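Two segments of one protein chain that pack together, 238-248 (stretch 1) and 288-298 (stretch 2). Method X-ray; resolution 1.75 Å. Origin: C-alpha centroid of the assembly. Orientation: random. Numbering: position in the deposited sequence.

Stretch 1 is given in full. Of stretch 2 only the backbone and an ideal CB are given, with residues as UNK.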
ATOM      1  N   LEU A 238      -4.817   0.672   8.328  1.00 14.10           N
ATOM      2  CA  LEU A 238      -6.149   1.249   8.441  1.00 14.19           C
ATOM      3  C   LEU A 238      -6.936   0.641   9.598  1.00 14.34           C
ATOM      4  O   LEU A 238      -7.631   1.349  10.325  1.00 13.78           O
ATOM      5  CB  LEU A 238      -6.921   1.038   7.137  1.00 13.73           C
ATOM      6  CG  LEU A 238      -8.382   1.499   7.131  1.00 15.17           C
ATOM      7  CD1 LEU A 238      -8.464   2.978   7.525  1.00 14.88           C
ATOM      8  CD2 LEU A 238      -8.981   1.267   5.745  1.00 15.63           C
ATOM      9  N   TYR A 239      -6.825  -0.674   9.763  1.00 13.09           N
ATOM     10  CA  TYR A 239      -7.551  -1.367  10.822  1.00 14.25           C
ATOM     11  C   TYR A 239      -6.802  -1.437  12.150  1.00 15.42           C
ATOM     12  O   TYR A 239      -7.259  -2.073  13.104  1.00 14.98           O
ATOM     13  CB  TYR A 239      -7.951  -2.757  10.334  1.00 15.71           C
ATOM     14  CG  TYR A 239      -9.051  -2.687   9.299  1.00 16.34           C
ATOM     15  CD1 TYR A 239     -10.388  -2.570   9.682  1.00 18.64           C
ATOM     16  CD2 TYR A 239      -8.752  -2.660   7.936  1.00 16.83           C
ATOM     17  CE1 TYR A 239     -11.401  -2.426   8.735  1.00 17.59           C
ATOM     18  CE2 TYR A 239      -9.755  -2.515   6.982  1.00 18.05           C
ATOM     19  CZ  TYR A 239     -11.075  -2.399   7.388  1.00 21.02           C
ATOM     20  OH  TYR A 239     -12.065  -2.248   6.444  1.00 22.85           O
ATOM     21  N   GLY A 240      -5.652  -0.772  12.201  1.00 13.86           N
ATOM     22  CA  GLY A 240      -4.868  -0.709  13.424  1.00 15.71           C
ATOM     23  C   GLY A 240      -4.280  -2.005  13.943  1.00 15.83           C
ATOM     24  O   GLY A 240      -4.150  -2.186  15.158  1.00 16.75           O
ATOM     25  N   ILE A 241      -3.909  -2.902  13.037  1.00 14.63           N
ATOM     26  CA  ILE A 241      -3.327  -4.171  13.449  1.00 14.55           C
ATOM     27  C   ILE A 241      -1.908  -4.376  12.924  1.00 15.18           C
ATOM     28  O   ILE A 241      -1.413  -5.504  12.875  1.00 15.30           O
ATOM     29  CB  ILE A 241      -4.202  -5.360  13.001  1.00 14.08           C
ATOM     30  CG1 ILE A 241      -4.313  -5.391  11.473  1.00 14.70           C
ATOM     31  CG2 ILE A 241      -5.580  -5.246  13.637  1.00 14.97           C
ATOM     32  CD1 ILE A 241      -4.883  -6.681  10.930  1.00 17.79           C
ATOM     33  N   ALA A 242      -1.249  -3.288  12.536  1.00 15.35           N
ATOM     34  CA  ALA A 242       0.120  -3.380  12.031  1.00 16.44           C
ATOM     35  C   ALA A 242       1.047  -3.911  13.123  1.00 17.92           C
ATOM     36  O   ALA A 242       0.898  -3.568  14.297  1.00 15.96           O
ATOM     37  CB  ALA A 242       0.603  -2.005  11.560  1.00 16.62           C
ATOM     38  N   ILE A 243       1.995  -4.758  12.733  1.00 18.63           N
ATOM     39  CA  ILE A 243       2.957  -5.321  13.682  1.00 20.10           C
ATOM     40  C   ILE A 243       4.204  -4.446  13.657  1.00 20.14           C
ATOM     41  O   ILE A 243       4.705  -4.109  12.584  1.00 19.33           O
ATOM     42  CB  ILE A 243       3.373  -6.758  13.287  1.00 21.45           C
ATOM     43  CG1 ILE A 243       2.133  -7.640  13.108  1.00 24.52           C
ATOM     44  CG2 ILE A 243       4.309  -7.338  14.349  1.00 20.81           C
ATOM     45  CD1 ILE A 243       1.331  -7.847  14.363  1.00 26.95           C
ATOM     46  N   PRO A 244       4.720  -4.057  14.836  1.00 20.61           N
ATOM     47  CA  PRO A 244       5.917  -3.212  14.889  1.00 21.35           C
ATOM     48  C   PRO A 244       7.059  -3.812  14.070  1.00 22.79           C
ATOM     49  O   PRO A 244       7.231  -5.032  14.029  1.00 20.05           O
ATOM     50  CB  PRO A 244       6.233  -3.157  16.382  1.00 22.58           C
ATOM     51  CG  PRO A 244       4.882  -3.264  17.008  1.00 21.73           C
ATOM     52  CD  PRO A 244       4.238  -4.362  16.195  1.00 20.97           C
ATOM     53  N   ASN A 245       7.839  -2.952  13.422  1.00 23.84           N
ATOM     54  CA  ASN A 245       8.946  -3.409  12.590  1.00 28.35           C
ATOM     55  C   ASN A 245      10.060  -4.126  13.352  1.00 28.41           C
ATOM     56  O   ASN A 245      10.926  -4.748  12.739  1.00 28.58           O
ATOM     57  CB  ASN A 245       9.533  -2.235  11.799  1.00 33.35           C
ATOM     58  CG  ASN A 245       9.933  -1.073  12.684  1.00 38.80           C
ATOM     59  OD1 ASN A 245      10.687  -1.237  13.645  1.00 41.17           O
ATOM     60  ND2 ASN A 245       9.433   0.114  12.362  1.00 41.95           N
ATOM     61  N   ASP A 246      10.038  -4.050  14.680  1.00 27.72           N
ATOM     62  CA  ASP A 246      11.062  -4.714  15.485  1.00 29.40           C
ATOM     63  C   ASP A 246      10.752  -6.194  15.702  1.00 27.65           C
ATOM     64  O   ASP A 246      11.545  -6.920  16.304  1.00 26.76           O
ATOM     65  CB  ASP A 246      11.224  -4.013  16.840  1.00 33.65           C
ATOM     66  CG  ASP A 246       9.915  -3.885  17.594  1.00 36.40           C
ATOM     67  OD1 ASP A 246       9.235  -4.912  17.790  1.00 39.91           O
ATOM     68  OD2 ASP A 246       9.570  -2.755  17.998  1.00 43.67           O
ATOM     69  N   GLN A 247       9.593  -6.632  15.223  1.00 23.93           N
ATOM     70  CA  GLN A 247       9.187  -8.033  15.338  1.00 21.60           C
ATOM     71  C   GLN A 247       9.675  -8.722  14.069  1.00 20.97           C
ATOM     72  O   GLN A 247       9.088  -8.564  13.004  1.00 17.37           O
ATOM     73  CB  GLN A 247       7.666  -8.130  15.453  1.00 20.61           C
ATOM     74  CG  GLN A 247       7.122  -7.467  16.705  1.00 22.02           C
ATOM     75  CD  GLN A 247       7.717  -8.063  17.969  1.00 24.65           C
ATOM     76  OE1 GLN A 247       7.592  -9.260  18.218  1.00 28.17           O
ATOM     77  NE2 GLN A 247       8.367  -7.231  18.769  1.00 26.31           N
ATOM     78  N   THR A 248      10.746  -9.497  14.189  1.00 19.05           N
ATOM     79  CA  THR A 248      11.345 -10.138  13.024  1.00 18.21           C
ATOM     80  C   THR A 248      11.869 -11.543  13.282  1.00 19.54           C
ATOM     81  O   THR A 248      11.938 -11.995  14.423  1.00 16.92           O
ATOM     82  CB  THR A 248      12.554  -9.321  12.550  1.00 20.10           C
ATOM     83  OG1 THR A 248      13.542  -9.317  13.592  1.00 20.76           O
ATOM     84  CG2 THR A 248      12.164  -7.883  12.261  1.00 17.65           C
ATOM     85  N   UNK A 288      -0.412 -13.814  20.393  1.00 18.76           N
ATOM     86  CA  UNK A 288      -0.113 -12.643  21.205  1.00 18.33           C
ATOM     87  C   UNK A 288      -0.522 -11.348  20.494  1.00 20.60           C
ATOM     88  O   UNK A 288      -1.220 -10.507  21.060  1.00 17.72           O
ATOM     89  CB  UNK A 288       1.378 -12.608  21.546  1.00 18.33           C
ATOM     90  N   UNK A 289      -0.087 -11.181  19.250  1.00 18.92           N
ATOM     91  CA  UNK A 289      -0.432  -9.965  18.521  1.00 19.20           C
ATOM     92  C   UNK A 289      -1.920  -9.861  18.223  1.00 17.32           C
ATOM     93  O   UNK A 289      -2.475  -8.765  18.215  1.00 19.32           O
ATOM     94  CB  UNK A 289       0.357  -9.902  17.212  1.00 19.20           C
ATOM     95  N   UNK A 290      -2.575 -10.994  17.994  1.00 17.27           N
ATOM     96  CA  UNK A 290      -4.004 -10.967  17.725  1.00 18.61           C
ATOM     97  C   UNK A 290      -4.754 -10.541  18.985  1.00 19.84           C
ATOM     98  O   UNK A 290      -5.688  -9.743  18.917  1.00 17.70           O
ATOM     99  CB  UNK A 290      -4.491 -12.334  17.239  1.00 18.61           C
ATOM    100  N   UNK A 291      -4.342 -11.073  20.134  1.00 19.11           N
ATOM    101  CA  UNK A 291      -4.979 -10.727  21.406  1.00 20.35           C
ATOM    102  C   UNK A 291      -4.700  -9.264  21.748  1.00 19.03           C
ATOM    103  O   UNK A 291      -5.545  -8.577  22.323  1.00 20.49           O
ATOM    104  CB  UNK A 291      -4.483 -11.642  22.527  1.00 20.35           C
ATOM    105  N   UNK A 292      -3.508  -8.793  21.396  1.00 19.52           N
ATOM    106  CA  UNK A 292      -3.130  -7.412  21.652  1.00 21.02           C
ATOM    107  C   UNK A 292      -4.063  -6.508  20.838  1.00 19.83           C
ATOM    108  O   UNK A 292      -4.543  -5.485  21.327  1.00 18.58           O
ATOM    109  CB  UNK A 292      -1.663  -7.163  21.298  1.00 21.02           C
ATOM    110  N   UNK A 293      -4.323  -6.902  19.595  1.00 18.24           N
ATOM    111  CA  UNK A 293      -5.213  -6.137  18.723  1.00 19.10           C
ATOM    112  C   UNK A 293      -6.620  -6.124  19.315  1.00 19.09           C
ATOM    113  O   UNK A 293      -7.291  -5.092  19.322  1.00 19.03           O
ATOM    114  CB  UNK A 293      -5.228  -6.722  17.309  1.00 19.10           C
ATOM    115  N   UNK A 294      -7.070  -7.270  19.814  1.00 17.21           N
ATOM    116  CA  UNK A 294      -8.400  -7.343  20.411  1.00 18.61           C
ATOM    117  C   UNK A 294      -8.511  -6.377  21.590  1.00 19.03           C
ATOM    118  O   UNK A 294      -9.537  -5.711  21.753  1.00 21.10           O
ATOM    119  CB  UNK A 294      -8.707  -8.772  20.863  1.00 18.61           C
ATOM    120  N   UNK A 295      -7.465  -6.286  22.406  1.00 20.15           N
ATOM    121  CA  UNK A 295      -7.496  -5.372  23.548  1.00 20.48           C
ATOM    122  C   UNK A 295      -7.564  -3.927  23.079  1.00 20.97           C
ATOM    123  O   UNK A 295      -8.237  -3.100  23.698  1.00 19.01           O
ATOM    124  CB  UNK A 295      -6.269  -5.580  24.438  1.00 20.48           C
ATOM    125  N   UNK A 296      -6.863  -3.613  21.994  1.00 20.56           N
ATOM    126  CA  UNK A 296      -6.903  -2.254  21.466  1.00 20.25           C
ATOM    127  C   UNK A 296      -8.306  -1.971  20.932  1.00 18.15           C
ATOM    128  O   UNK A 296      -8.796  -0.846  21.025  1.00 20.77           O
ATOM    129  CB  UNK A 296      -5.852  -2.058  20.372  1.00 20.25           C
ATOM    130  N   UNK A 297      -8.950  -2.993  20.375  1.00 17.60           N
ATOM    131  CA  UNK A 297     -10.303  -2.834  19.850  1.00 18.21           C
ATOM    132  C   UNK A 297     -11.284  -2.601  20.994  1.00 20.42           C
ATOM    133  O   UNK A 297     -12.227  -1.821  20.863  1.00 18.27           O
ATOM    134  CB  UNK A 297     -10.715  -4.061  19.033  1.00 18.21           C
ATOM    135  N   UNK A 298     -11.069  -3.278  22.119  1.00 19.92           N
ATOM    136  CA  UNK A 298     -11.946  -3.101  23.270  1.00 20.70           C
ATOM    137  C   UNK A 298     -11.826  -1.670  23.771  1.00 19.89           C
ATOM    138  O   UNK A 298     -12.818  -1.060  24.174  1.00 22.42           O
ATOM    139  CB  UNK A 298     -11.606  -4.097  24.381  1.00 20.70           C
TER

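Stretch 2 is helical throughout, with phi near -65° and psi near -40°, so no position demands glycine and proline would cost a backbone hydrogen bond at most of them. What distinguishes the positions is the direction of each CA-to-CB bond and what stretch 1 offers along it.

At 288 the bond points toward stretch 1, but the ideal CB has nothing of that stretch within 5.5 Å. Many side chains would fit. The deposited residue is Y288, with chi1 t; it makes no contact with stretch 1.

Position 289 is far more constrained. Its CB points toward stretch 1 and lies 3.6 Å from I243 CD1, with P244 and the aliphatic part of Q247 beyond. This is an apolar surface with room for a long or flat side chain: leucine, methionine or an aromatic would suit. The residue is F289, with chi1 m. I243 CG2 sits over one face of the F289 ring, 4.2 Å from the ring centroid and 10° off the normal, a CH-pi contact, while I243 CD1 approaches F289 CG at 3.6 Å. At the ring edge, Q247 OE1 lies 3.1 Å from F289 CZ, where the slightly positive ring hydrogens can favour a carbonyl oxygen. P244 CD adds a looser contact, 4.4 Å from F289 CE1.

Position 290 points away and 291 and 292 are out of reach, so stretch 1 sets little preference; polar or charged residues are acceptable. They are E290, E291 and K292.

At 293 the helix comes close to I241. The ideal CB points toward stretch 1, 4.0 Å from I241 CG2, so a small apolar residue fits readily. A293 supplies just a methyl, which packs against I241 CG2.

Positions 294 and 295 are out of reach and leave the choice open; they hold L294 and D295. Position 296 points toward stretch 1, yet its ideal CB is 5.5 Å from G240 O, so several types would do. Y296 CD2 comes no nearer than 5.3 Å to G240 O.

At 297 CB points sideways and touches nothing, but the carbonyl O of Y239 offers an acceptor farther off. A long side chain carrying a donor, such as tyrosine, lysine or arginine, could exploit it. Y297, chi1 m, brings its end nearer: Y297 OH donates a hydrogen bond to Y239 O at 2.8 Å. Its ring also packs on I241, with Y297 CE1 4.3 Å from I241 CG2.

Position 298 is out of reach, so stretch 1 leaves the choice open; it holds R298.

Stretch 2 288-298: YFEEKALDYYR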
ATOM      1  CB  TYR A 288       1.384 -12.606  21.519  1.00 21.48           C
ATOM      2  CG  TYR A 288       1.856 -11.328  22.170  1.00 24.65           C
ATOM      3  CD1 TYR A 288       1.631 -11.083  23.524  1.00 25.95           C
ATOM      4  CD2 TYR A 288       2.512 -10.348  21.422  1.00 26.92           C
ATOM      5  CE1 TYR A 288       2.049  -9.893  24.117  1.00 28.40           C
ATOM      6  CE2 TYR A 288       2.928  -9.159  22.003  1.00 28.08           C
ATOM      7  CZ  TYR A 288       2.695  -8.936  23.348  1.00 29.98           C
ATOM      8  OH  TYR A 288       3.111  -7.757  23.917  1.00 32.29           O
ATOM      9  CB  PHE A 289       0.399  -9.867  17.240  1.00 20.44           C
ATOM     10  CG  PHE A 289       1.850  -9.588  17.503  1.00 23.45           C
ATOM     11  CD1 PHE A 289       2.241  -8.379  18.067  1.00 26.93           C
ATOM     12  CD2 PHE A 289       2.816 -10.554  17.250  1.00 28.02           C
ATOM     13  CE1 PHE A 289       3.576  -8.138  18.380  1.00 28.93           C
ATOM     14  CE2 PHE A 289       4.150 -10.322  17.559  1.00 28.34           C
ATOM     15  CZ  PHE A 289       4.529  -9.111  18.128  1.00 28.69           C
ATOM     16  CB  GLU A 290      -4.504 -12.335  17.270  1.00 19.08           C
ATOM     17  CG  GLU A 290      -5.959 -12.310  16.840  1.00 22.89           C
ATOM     18  CD  GLU A 290      -6.421 -13.609  16.222  1.00 27.83           C
ATOM     19  OE1 GLU A 290      -5.562 -14.444  15.866  1.00 29.22           O
ATOM     20  OE2 GLU A 290      -7.649 -13.787  16.077  1.00 29.61           O
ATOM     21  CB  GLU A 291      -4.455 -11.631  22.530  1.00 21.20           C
ATOM     22  CG  GLU A 291      -4.853 -13.098  22.414  1.00 26.16           C
ATOM     23  CD  GLU A 291      -6.351 -13.320  22.545  1.00 28.84           C
ATOM     24  OE1 GLU A 291      -7.034 -12.461  23.141  1.00 26.96           O
ATOM     25  OE2 GLU A 291      -6.848 -14.364  22.068  1.00 30.73           O
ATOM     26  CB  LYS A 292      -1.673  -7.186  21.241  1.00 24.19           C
ATOM     27  CG  LYS A 292      -1.091  -5.852  21.663  1.00 30.04           C
ATOM     28  CD  LYS A 292       0.365  -5.743  21.223  1.00 35.57           C
ATOM     29  CE  LYS A 292       1.001  -4.438  21.676  1.00 38.41           C
ATOM     30  NZ  LYS A 292       1.047  -4.319  23.157  1.00 42.36           N
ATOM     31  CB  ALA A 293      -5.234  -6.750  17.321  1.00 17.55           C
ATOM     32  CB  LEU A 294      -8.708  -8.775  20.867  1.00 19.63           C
ATOM     33  CG  LEU A 294     -10.060  -9.006  21.554  1.00 20.31           C
ATOM     34  CD1 LEU A 294     -11.203  -8.524  20.664  1.00 19.56           C
ATOM     35  CD2 LEU A 294     -10.216 -10.484  21.861  1.00 22.64           C
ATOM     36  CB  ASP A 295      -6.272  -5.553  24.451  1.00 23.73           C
ATOM     37  CG  ASP A 295      -6.355  -6.809  25.299  1.00 28.99           C
ATOM     38  OD1 ASP A 295      -7.471  -7.156  25.741  1.00 32.19           O
ATOM     39  OD2 ASP A 295      -5.301  -7.438  25.536  1.00 32.21           O
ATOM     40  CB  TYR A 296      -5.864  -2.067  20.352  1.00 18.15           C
ATOM     41  CG  TYR A 296      -4.454  -1.838  20.855  1.00 19.72           C
ATOM     42  CD1 TYR A 296      -4.164  -0.790  21.729  1.00 19.68           C
ATOM     43  CD2 TYR A 296      -3.401  -2.648  20.429  1.00 19.34           C
ATOM     44  CE1 TYR A 296      -2.857  -0.553  22.165  1.00 23.35           C
ATOM     45  CE2 TYR A 296      -2.094  -2.421  20.855  1.00 22.01           C
ATOM     46  CZ  TYR A 296      -1.828  -1.374  21.721  1.00 24.26           C
ATOM     47  OH  TYR A 296      -0.537  -1.146  22.138  1.00 26.93           O
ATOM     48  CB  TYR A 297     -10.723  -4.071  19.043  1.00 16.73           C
ATOM     49  CG  TYR A 297     -10.335  -4.020  17.575  1.00 15.53           C
ATOM     50  CD1 TYR A 297      -9.152  -3.397  17.164  1.00 17.59           C
ATOM     51  CD2 TYR A 297     -11.148  -4.602  16.600  1.00 16.66           C
ATOM     52  CE1 TYR A 297      -8.791  -3.351  15.809  1.00 17.49           C
ATOM     53  CE2 TYR A 297     -10.793  -4.567  15.245  1.00 18.03           C
ATOM     54  CZ  TYR A 297      -9.616  -3.940  14.861  1.00 18.84           C
ATOM     55  OH  TYR A 297      -9.266  -3.909  13.529  1.00 19.23           O
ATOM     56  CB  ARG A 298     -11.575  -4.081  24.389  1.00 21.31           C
ATOM     57  CG  ARG A 298     -11.932  -5.525  24.081  1.00 24.96           C
ATOM     58  CD  ARG A 298     -11.491  -6.457  25.205  1.00 28.75           C
ATOM     59  NE  ARG A 298     -11.752  -7.860  24.888  1.00 32.66           N
ATOM     60  CZ  ARG A 298     -12.965  -8.397  24.797  1.00 36.27           C
ATOM     61  NH1 ARG A 298     -14.045  -7.653  25.001  1.00 37.54           N
ATOM     62  NH2 ARG A 298     -13.098  -9.682  24.496  1.00 34.97           N
TER
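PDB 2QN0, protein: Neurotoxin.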